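Local coordinates for toxin-like protein (Paenibacillus larvae subsp. larvae BRL-230010, PDB 5DZQ), which is a C3-like mono-ADP-ribosyltransferase toxin that probably transfers ADP-ribose from NAD+ onto a host Rho GTPase, at residues 87-93 / 157-163. Sequence-based numbering, arbitrary orientation.
Sequences LSETVQV and TLKVPKG. With GOL (glycerol), chain F.
Val91 and Val160 form an antiparallel hydrogen-bonded pair. Val160 N gives a nearly straight bond to Val91 O (2.8 Å), and Val91 N returns one to Val160 O. Val93 and Leu158 repeat the pattern, with Leu158 N 2.8 Å from Val93 O. Gln92 and Lys159, between them, are a non-hydrogen-bonded pair. There Gln92 CA packs against Leu158 O in a CA-H...O contact.

Beyond the strands the bonding changes. Thr90 has OG1 beside its own backbone N (chi1 -63°), and this hydroxyl accepts Lys162 N at 3.0 Å. Thr90 thus takes up with its side chain an N-H just past the end of strand 157-160. Further on, Gly163 N donates to Leu87 O. The positive phi of Gly163 (90°) suits a residue with no side chain.

The pairing belongs to the mixed five-stranded sheet, one of the two sheets that pack together in the core of the ADP-ribosyltransferase fold. Strand 91-97 lies at its edge within the chain, and strand 154-160 continues the sheet toward strand 203-211.

Apolar contacts gather on the face of Val91, Val93, Leu158 and Val160. The two methyls of Val160 part: CG1 meets Leu87 CD2 at 3.6 Å, and CG2 meets Val93 CG2 at 3.9 Å. Leu181 and Leu183 of strand 179-183 cover this side.

The face of Gln92 and Lys159 is more polar. Gln92 bends at chi2 (-94°), which lays its amide near Lys159 CB, 3.6 Å from NE2. Both ends of that amide hold a glycerol, probably from crystallisation: NE2 donates to glycerol O2 at 2.8 Å, and OE1 accepts from glycerol O3. Thr157 OG1 donates to the same O3, while Asp192 binds the glycerol too.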
# COMPACT_ATOMS: atom_id res chain seq x y z
N LEU B 87 -23.13 -10.74 -3.69
CA LEU B 87 -22.39 -11.91 -3.23
C LEU B 87 -23.29 -13.14 -3.27
O LEU B 87 -24.42 -13.09 -2.81
CB LEU B 87 -21.86 -11.67 -1.83
CG LEU B 87 -20.57 -12.37 -1.40
CD1 LEU B 87 -19.46 -12.16 -2.42
CD2 LEU B 87 -20.17 -11.82 -0.05
N SER B 88 -22.78 -14.24 -3.84
CA SER B 88 -23.59 -15.43 -4.06
C SER B 88 -23.83 -16.22 -2.77
O SER B 88 -24.83 -16.90 -2.64
CB SER B 88 -22.93 -16.34 -5.10
OG SER B 88 -21.71 -16.87 -4.62
N GLU B 89 -22.91 -16.11 -1.82
CA GLU B 89 -23.06 -16.73 -0.51
C GLU B 89 -22.28 -15.95 0.54
O GLU B 89 -21.48 -15.08 0.20
CB GLU B 89 -22.60 -18.19 -0.54
CG GLU B 89 -23.74 -19.18 -0.79
CD GLU B 89 -23.26 -20.61 -0.95
OE1 GLU B 89 -22.19 -20.94 -0.39
OE2 GLU B 89 -23.95 -21.40 -1.63
N THR B 90 -22.52 -16.23 1.81
CA THR B 90 -21.77 -15.56 2.87
C THR B 90 -20.31 -16.00 2.82
O THR B 90 -20.02 -17.17 2.63
CB THR B 90 -22.36 -15.86 4.25
OG1 THR B 90 -23.69 -15.34 4.30
CG2 THR B 90 -21.53 -15.21 5.35
N VAL B 91 -19.38 -15.05 2.95
CA VAL B 91 -17.95 -15.38 2.90
C VAL B 91 -17.17 -14.71 4.03
O VAL B 91 -17.57 -13.67 4.55
CB VAL B 91 -17.32 -14.94 1.56
CG1 VAL B 91 -18.02 -15.61 0.39
CG2 VAL B 91 -17.38 -13.44 1.42
N GLN B 92 -16.05 -15.33 4.40
CA GLN B 92 -15.09 -14.72 5.32
C GLN B 92 -13.92 -14.12 4.56
O GLN B 92 -13.31 -14.79 3.74
CB GLN B 92 -14.57 -15.74 6.33
CG GLN B 92 -15.60 -16.30 7.27
CD GLN B 92 -15.66 -15.54 8.59
OE1 GLN B 92 -14.65 -15.02 9.07
NE2 GLN B 92 -16.84 -15.49 9.19
N VAL B 93 -13.60 -12.86 4.83
CA VAL B 93 -12.42 -12.24 4.22
C VAL B 93 -11.59 -11.59 5.31
O VAL B 93 -12.02 -11.52 6.46
CB VAL B 93 -12.81 -11.22 3.15
CG1 VAL B 93 -13.53 -11.93 2.00
CG2 VAL B 93 -13.71 -10.13 3.74
N THR B 157 -10.82 -9.95 10.49
CA THR B 157 -11.60 -10.84 9.63
C THR B 157 -13.03 -10.32 9.59
O THR B 157 -13.54 -9.83 10.59
CB THR B 157 -11.60 -12.31 10.12
OG1 THR B 157 -11.88 -12.36 11.52
CG2 THR B 157 -10.25 -12.96 9.86
N LEU B 158 -13.66 -10.41 8.42
CA LEU B 158 -15.01 -9.89 8.23
C LEU B 158 -15.91 -10.95 7.63
O LEU B 158 -15.56 -11.60 6.65
CB LEU B 158 -15.01 -8.67 7.30
CG LEU B 158 -14.18 -7.45 7.70
CD1 LEU B 158 -13.24 -7.03 6.58
CD2 LEU B 158 -15.09 -6.30 8.09
N LYS B 159 -17.09 -11.10 8.23
CA LYS B 159 -18.12 -11.94 7.64
C LYS B 159 -18.97 -11.06 6.74
O LYS B 159 -19.57 -10.08 7.19
CB LYS B 159 -18.95 -12.62 8.73
CG LYS B 159 -20.15 -13.40 8.21
CD LYS B 159 -20.86 -14.17 9.34
CE LYS B 159 -21.23 -13.25 10.49
NZ LYS B 159 -21.75 -14.01 11.67
N VAL B 160 -18.99 -11.37 5.45
CA VAL B 160 -19.77 -10.59 4.50
C VAL B 160 -20.97 -11.43 4.11
O VAL B 160 -20.81 -12.53 3.60
CB VAL B 160 -18.95 -10.21 3.26
CG1 VAL B 160 -19.70 -9.19 2.42
CG2 VAL B 160 -17.59 -9.67 3.66
N PRO B 161 -22.18 -10.91 4.36
CA PRO B 161 -23.40 -11.71 4.19
C PRO B 161 -23.77 -11.94 2.73
O PRO B 161 -23.47 -11.11 1.88
CB PRO B 161 -24.47 -10.86 4.88
CG PRO B 161 -23.98 -9.47 4.76
CD PRO B 161 -22.47 -9.55 4.84
N LYS B 162 -24.41 -13.07 2.45
CA LYS B 162 -25.01 -13.33 1.15
C LYS B 162 -25.86 -12.14 0.70
O LYS B 162 -26.58 -11.54 1.49
CB LYS B 162 -25.87 -14.61 1.22
CG LYS B 162 -26.45 -15.06 -0.11
CD LYS B 162 -27.40 -16.23 0.08
CE LYS B 162 -27.74 -16.91 -1.24
NZ LYS B 162 -28.42 -15.99 -2.18
N GLY B 163 -25.75 -11.80 -0.58
CA GLY B 163 -26.57 -10.75 -1.16
C GLY B 163 -25.97 -9.36 -1.07
O GLY B 163 -26.47 -8.43 -1.69
C1 GOL F . -17.72 -12.56 13.09
O1 GOL F . -17.22 -11.79 14.15
C2 GOL F . -16.63 -13.47 12.56
O2 GOL F . -17.23 -14.51 11.81
C3 GOL F . -15.70 -12.66 11.65
O3 GOL F . -14.49 -13.37 11.48